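PDB 6H17: mutual gliding-motility protein MglA from Myxococcus xanthus DK 1622, which binds and hydrolyses GTP as an intracellular switch that coordinates social and adventurous gliding motility and sets the direction and speed of gliding. Local coordinates for residues A[16-21]-A[117-122]; A[153-158]-A[163-168]. All blocks are in the same frame, centred on the assembly; numbering follows the deposited sequence. Where two conformers were deposited one is given.

In the fold
Contacts 1 and 2 come in series along the chain and sit about 15 Å apart, centre to centre, against one mixed sheet of the Ras-like GTPase fold. Contact 1 is buried: it ties the end of strand 10-18, where the predicted GTP-binding loop begins, to helix 110-125. Contact 2, nearer the surface, joins helix 151-158 to strand 165-167 in the beta-alpha-beta unit that starts with strand 136-141. The two touch directly where L117 CD2 packs 3.6 Å from L158 O, so helices 110-125 and 151-158 are neighbours. Together they seat two successive helices on the sheet that carries the nucleotide-binding loops.

Contact 1 (A[16-21]-A[117-122]); sequences VYYGPG and LENLRI
With chi1 at -145°, well off the staggered positions, Y18 sends its ring from the end of strand 10-18 to helix 110-125. There L120 holds CG anti to the backbone N, chi1 175°, which carries CD1 over the ring, and N119 turns its CG the same way, which brings OD1 to the hydroxyl. L120 lies across the ring: L120 CD1 is 3.9 Å from the centroid of the Y18 ring and nearly on the ring normal, a CH-pi contact over the middle of one face. L120 CB meets the same ring nearer the rim, 3.6 Å from Y18 CE2. N119 works at the edge of the ring, crossing the tyrosine at about a right angle. Y18 OH donates to N119 OD1 over 2.6 Å, and the hydroxyl stands above the carbonyl plane, 46° out of it, instead of lying on a lone pair. The same OD1 is also bonded to R89 NE and N119 ND2 reaches D86 OD1, so the amide is held at both ends and its rotation is fixed, while Y18 OH has a second partner of its own in N123 ND2, one turn further along the helix. A phenylalanine here lacks the hydroxyl and would probably leave N119 OD1 and N123 ND2 each without one hydrogen-bonding mate. Strand 10-18 runs between strands 71-78 and 98-104, both parallel to it, and leads directly into the predicted GTP-binding loop. From it the Y18 ring reaches into the layer formed by helices 86-93 and 110-125, touching R89 and L93 of the first and S116 of the second, while L120 also packs on V99 of strand 98-104.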
loop_
_atom_site.group_PDB
_atom_site.type_symbol
_atom_site.label_atom_id
_atom_site.label_comp_id
_atom_site.label_asym_id
_atom_site.label_seq_id
_atom_site.Cartn_x
_atom_site.Cartn_y
_atom_site.Cartn_z
ATOM N N VAL A 16 -3.084 2.576 1.148
ATOM C CA VAL A 16 -3.510 1.178 1.109
ATOM C C VAL A 16 -2.459 0.349 0.371
ATOM O O VAL A 16 -2.099 0.661 -0.773
ATOM C CB VAL A 16 -4.900 1.016 0.462
ATOM C CG1 VAL A 16 -5.253 -0.465 0.336
ATOM C CG2 VAL A 16 -5.939 1.754 1.290
ATOM N N TYR A 17 -1.996 -0.721 1.024
ATOM C CA TYR A 17 -1.160 -1.755 0.419
ATOM C C TYR A 17 -2.077 -2.828 -0.151
ATOM O O TYR A 17 -2.884 -3.429 0.582
ATOM C CB TYR A 17 -0.212 -2.320 1.480
ATOM C CG TYR A 17 1.001 -1.453 1.752
ATOM C CD1 TYR A 17 2.265 -1.863 1.402
ATOM C CD2 TYR A 17 0.875 -0.209 2.368
ATOM C CE1 TYR A 17 3.376 -1.081 1.640
ATOM C CE2 TYR A 17 1.983 0.571 2.613
ATOM C CZ TYR A 17 3.226 0.134 2.239
ATOM O OH TYR A 17 4.304 0.959 2.483
ATOM N N TYR A 18 -1.933 -3.077 -1.444
ATOM C CA TYR A 18 -2.800 -3.962 -2.207
ATOM C C TYR A 18 -1.946 -5.036 -2.851
ATOM O O TYR A 18 -0.726 -4.891 -2.950
ATOM C CB TYR A 18 -3.495 -3.148 -3.308
ATOM C CG TYR A 18 -4.907 -3.527 -3.678
ATOM C CD1 TYR A 18 -5.979 -3.021 -2.981
ATOM C CD2 TYR A 18 -5.161 -4.344 -4.757
ATOM C CE1 TYR A 18 -7.261 -3.327 -3.330
ATOM C CE2 TYR A 18 -6.454 -4.674 -5.127
ATOM C CZ TYR A 18 -7.507 -4.152 -4.397
ATOM O OH TYR A 18 -8.823 -4.404 -4.731
ATOM N N GLY A 19 -2.571 -6.118 -3.310
ATOM C CA GLY A 19 -1.858 -7.181 -3.982
ATOM C C GLY A 19 -2.457 -8.528 -3.655
ATOM O O GLY A 19 -3.307 -8.650 -2.779
ATOM N N PRO A 20 -2.005 -9.570 -4.332
ATOM C CA PRO A 20 -2.672 -10.879 -4.234
ATOM C C PRO A 20 -2.402 -11.561 -2.898
ATOM O O PRO A 20 -1.604 -11.117 -2.075
ATOM C CB PRO A 20 -2.088 -11.645 -5.425
ATOM C CG PRO A 20 -0.754 -11.036 -5.625
ATOM C CD PRO A 20 -0.927 -9.564 -5.334
ATOM N N GLY A 21 -3.090 -12.675 -2.678
ATOM C CA GLY A 21 -2.903 -13.410 -1.443
ATOM C C GLY A 21 -1.457 -13.718 -1.175
ATOM O O GLY A 21 -0.710 -14.089 -2.086
ATOM N N LEU A 117 -4.031 -6.606 -9.760
ATOM C CA LEU A 117 -3.810 -5.254 -10.274
ATOM C C LEU A 117 -5.030 -4.762 -11.048
ATOM O O LEU A 117 -5.422 -3.593 -10.932
ATOM C CB LEU A 117 -2.544 -5.243 -11.137
ATOM C CG LEU A 117 -2.173 -3.921 -11.796
ATOM C CD1 LEU A 117 -2.024 -2.832 -10.747
ATOM C CD2 LEU A 117 -0.882 -4.118 -12.603
ATOM N N GLU A 118 -5.654 -5.637 -11.830
ATOM C CA GLU A 118 -6.888 -5.257 -12.508
ATOM C C GLU A 118 -8.009 -5.004 -11.503
ATOM O O GLU A 118 -8.802 -4.060 -11.663
ATOM C CB GLU A 118 -7.277 -6.320 -13.532
ATOM C CG GLU A 118 -8.595 -6.023 -14.218
ATOM C CD GLU A 118 -8.564 -4.813 -15.135
ATOM O OE1 GLU A 118 -9.637 -4.502 -15.706
ATOM O OE2 GLU A 118 -7.508 -4.157 -15.291
ATOM N N ASN A 119 -8.094 -5.834 -10.463
ATOM C CA ASN A 119 -9.074 -5.633 -9.407
ATOM C C ASN A 119 -8.888 -4.291 -8.717
ATOM O O ASN A 119 -9.879 -3.627 -8.383
ATOM C CB ASN A 119 -8.942 -6.799 -8.422
ATOM C CG ASN A 119 -9.900 -6.724 -7.272
ATOM O OD1 ASN A 119 -9.477 -6.552 -6.124
ATOM N ND2 ASN A 119 -11.183 -6.892 -7.545
ATOM N N LEU A 120 -7.635 -3.876 -8.483
ATOM C CA LEU A 120 -7.374 -2.544 -7.943
ATOM C C LEU A 120 -7.941 -1.467 -8.860
ATOM O O LEU A 120 -8.613 -0.534 -8.406
ATOM C CB LEU A 120 -5.868 -2.336 -7.770
ATOM C CG LEU A 120 -5.403 -0.944 -7.329
ATOM C CD1 LEU A 120 -5.999 -0.533 -5.994
ATOM C CD2 LEU A 120 -3.869 -0.910 -7.302
ATOM N N ARG A 121 -7.656 -1.573 -10.158
ATOM C CA ARG A 121 -8.142 -0.566 -11.099
ATOM C C ARG A 121 -9.662 -0.504 -11.096
ATOM O O ARG A 121 -10.247 0.585 -11.063
ATOM C CB ARG A 121 -7.601 -0.884 -12.493
ATOM C CG ARG A 121 -7.946 0.157 -13.542
ATOM C CD ARG A 121 -7.501 -0.286 -14.929
ATOM N NE ARG A 121 -8.400 -1.292 -15.491
ATOM C CZ ARG A 121 -9.575 -1.012 -16.049
ATOM N NH1 ARG A 121 -9.996 0.242 -16.113
ATOM N NH2 ARG A 121 -10.331 -1.987 -16.537
ATOM N N ILE A 122 -10.320 -1.668 -11.118
ATOM C CA ILE A 122 -11.773 -1.719 -11.144
ATOM C C ILE A 122 -12.358 -1.172 -9.856
ATOM O O ILE A 122 -13.327 -0.406 -9.880
ATOM C CB ILE A 122 -12.231 -3.170 -11.413
ATOM C CG1 ILE A 122 -11.875 -3.608 -12.833
ATOM C CG2 ILE A 122 -13.727 -3.309 -11.104
ATOM C CD1 ILE A 122 -12.640 -2.894 -13.930
#

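Contact 2 (A[153-158]-A[163-168]); sequences EMRKAL and IPEYQA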
loop_
_atom_site.group_PDB
_atom_site.type_symbol
_atom_site.label_atom_id
_atom_site.label_comp_id
_atom_site.label_asym_id
_atom_site.label_seq_id
_atom_site.Cartn_x
_atom_site.Cartn_y
_atom_site.Cartn_z
ATOM N N GLU A 153 11.174 -8.253 -16.557
ATOM C CA GLU A 153 9.921 -8.912 -16.908
ATOM C C GLU A 153 8.773 -8.468 -16.000
ATOM O O GLU A 153 7.625 -8.360 -16.457
ATOM C CB GLU A 153 10.090 -10.428 -16.860
ATOM C CG GLU A 153 10.951 -10.988 -17.942
ATOM C CD GLU A 153 11.555 -12.344 -17.549
ATOM O OE1 GLU A 153 12.412 -12.824 -18.301
ATOM O OE2 GLU A 153 11.197 -12.902 -16.493
ATOM N N MET A 154 9.053 -8.208 -14.719
ATOM C CA MET A 154 8.023 -7.665 -13.835
ATOM C C MET A 154 7.536 -6.312 -14.336
ATOM O O MET A 154 6.327 -6.043 -14.360
ATOM C CB MET A 154 8.574 -7.501 -12.420
ATOM C CG MET A 154 8.855 -8.807 -11.688
ATOM S SD MET A 154 7.419 -9.821 -11.236
ATOM C CE MET A 154 6.762 -8.914 -9.873
ATOM N N ARG A 155 8.472 -5.456 -14.759
ATOM C CA ARG A 155 8.121 -4.133 -15.253
ATOM C C ARG A 155 7.292 -4.242 -16.522
ATOM O O ARG A 155 6.270 -3.562 -16.675
ATOM C CB ARG A 155 9.410 -3.353 -15.519
ATOM C CG ARG A 155 9.178 -1.961 -16.091
ATOM C CD ARG A 155 10.503 -1.266 -16.420
ATOM N NE ARG A 155 11.457 -1.379 -15.316
ATOM C CZ ARG A 155 12.637 -1.996 -15.377
ATOM N NH1 ARG A 155 13.064 -2.558 -16.504
ATOM N NH2 ARG A 155 13.406 -2.031 -14.301
ATOM N N LYS A 156 7.703 -5.106 -17.442
ATOM C CA LYS A 156 6.945 -5.243 -18.675
ATOM C C LYS A 156 5.562 -5.822 -18.425
ATOM O O LYS A 156 4.611 -5.474 -19.134
ATOM C CB LYS A 156 7.727 -6.092 -19.677
ATOM C CG LYS A 156 8.971 -5.393 -20.214
ATOM C CD LYS A 156 9.770 -6.296 -21.129
ATOM C CE LYS A 156 10.980 -5.570 -21.691
ATOM N NZ LYS A 156 11.844 -6.494 -22.473
ATOM N N ALA A 157 5.418 -6.697 -17.430
ATOM C CA ALA A 157 4.124 -7.302 -17.168
ATOM C C ALA A 157 3.192 -6.394 -16.375
ATOM O O ALA A 157 1.978 -6.445 -16.571
ATOM C CB ALA A 157 4.313 -8.601 -16.390
ATOM N N LEU A 158 3.723 -5.587 -15.442
ATOM C CA LEU A 158 2.901 -4.941 -14.429
ATOM C C LEU A 158 3.048 -3.431 -14.348
ATOM O O LEU A 158 2.299 -2.814 -13.581
ATOM C CB LEU A 158 3.215 -5.516 -13.035
ATOM C CG LEU A 158 2.966 -7.009 -12.866
ATOM C CD1 LEU A 158 3.573 -7.499 -11.552
ATOM C CD2 LEU A 158 1.494 -7.371 -12.938
ATOM N N ILE A 163 5.439 4.022 -13.582
ATOM C CA ILE A 163 5.340 4.681 -12.288
ATOM C C ILE A 163 6.451 4.173 -11.375
ATOM O O ILE A 163 7.159 3.209 -11.727
ATOM C CB ILE A 163 3.924 4.578 -11.705
ATOM C CG1 ILE A 163 3.408 3.154 -11.704
ATOM C CG2 ILE A 163 2.935 5.423 -12.532
ATOM C CD1 ILE A 163 3.871 2.366 -10.557
ATOM N N PRO A 164 6.666 4.784 -10.218
ATOM C CA PRO A 164 7.825 4.403 -9.403
ATOM C C PRO A 164 7.733 2.944 -8.989
ATOM O O PRO A 164 6.669 2.469 -8.571
ATOM C CB PRO A 164 7.743 5.348 -8.200
ATOM C CG PRO A 164 7.021 6.550 -8.747
ATOM C CD PRO A 164 5.995 5.986 -9.687
ATOM N N GLU A 165 8.859 2.233 -9.076
ATOM C CA GLU A 165 8.914 0.805 -8.782
ATOM C C GLU A 165 10.116 0.511 -7.899
ATOM O O GLU A 165 11.172 1.141 -8.038
ATOM C CB GLU A 165 8.999 -0.033 -10.060
ATOM C CG GLU A 165 10.209 0.283 -10.928
ATOM C CD GLU A 165 10.306 -0.605 -12.152
ATOM O OE1 GLU A 165 9.275 -0.878 -12.804
ATOM O OE2 GLU A 165 11.419 -1.066 -12.455
ATOM N N TYR A 166 9.949 -0.431 -6.980
ATOM C CA TYR A 166 10.989 -0.799 -6.024
ATOM C C TYR A 166 11.075 -2.307 -5.883
ATOM O O TYR A 166 10.062 -2.969 -5.647
ATOM C CB TYR A 166 10.726 -0.160 -4.647
ATOM C CG TYR A 166 10.860 1.330 -4.730
ATOM C CD1 TYR A 166 12.092 1.929 -4.570
ATOM C CD2 TYR A 166 9.773 2.125 -5.031
ATOM C CE1 TYR A 166 12.244 3.297 -4.691
ATOM C CE2 TYR A 166 9.914 3.495 -5.165
ATOM C CZ TYR A 166 11.142 4.058 -4.990
ATOM O OH TYR A 166 11.284 5.442 -5.112
ATOM N N GLN A 167 12.284 -2.841 -5.973
ATOM C CA GLN A 167 12.556 -4.219 -5.586
ATOM C C GLN A 167 12.486 -4.344 -4.073
ATOM O O GLN A 167 12.969 -3.467 -3.355
ATOM C CB GLN A 167 13.973 -4.607 -6.000
ATOM C CG GLN A 167 14.169 -4.819 -7.457
ATOM C CD GLN A 167 15.470 -5.553 -7.715
ATOM O OE1 GLN A 167 15.655 -6.699 -7.291
ATOM N NE2 GLN A 167 16.387 -4.887 -8.378
ATOM N N ALA A 168 11.926 -5.452 -3.587
ATOM C CA ALA A 168 11.825 -5.650 -2.151
ATOM C C ALA A 168 12.026 -7.093 -1.723
ATOM O O ALA A 168 11.786 -8.044 -2.484
ATOM C CB ALA A 168 10.484 -5.171 -1.614
#
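R155 reaches E165 along its whole length, beginning with its aliphatic part. R155 CB lies 3.7 Å from E165 OE1, and R155 CG comes closer to E165 OE1 at 3.5 Å, so the carboxylate rests beside the arginine methylenes before any nitrogen is met. CD continues past OE1. Here the chain bends, chi3 being -47°, and this turn swings the guanidinium edge onto the acid. R155 NE donates to E165 OE2 at 2.9 Å, with a weak, longer bond to OE1. From CZ, R155 NH2 returns to E165 OE2, again at 2.9 Å. The arginine therefore grips side-on through NE and NH2, both directed at one oxygen. OE2 receives NE on its syn side, about 30° out of the carboxylate plane, and NH2 nearly head-on to the C-O bond. Guanidinium and carboxylate planes are 24° apart, close to coplanar. Both hydrogen bonds to OE2 are clearly bent at the hydrogen. The other oxygen, OE1, is taken up by Y140 OH from strand 136-141 and by N159 ND2 just after the helix, which probably help to fix how the carboxylate is turned toward R155. The pair thus bridges helix 151-158 and strand 165-167, successive elements of a beta-alpha-beta crossover, toward the surface of the domain. Chemically the acid's work is divided: OE2 takes two charged N-H groups, while OE1 mainly serves neutral donors. This much donation, with a cation alongside, would be expected to stabilise the ionised form of E165.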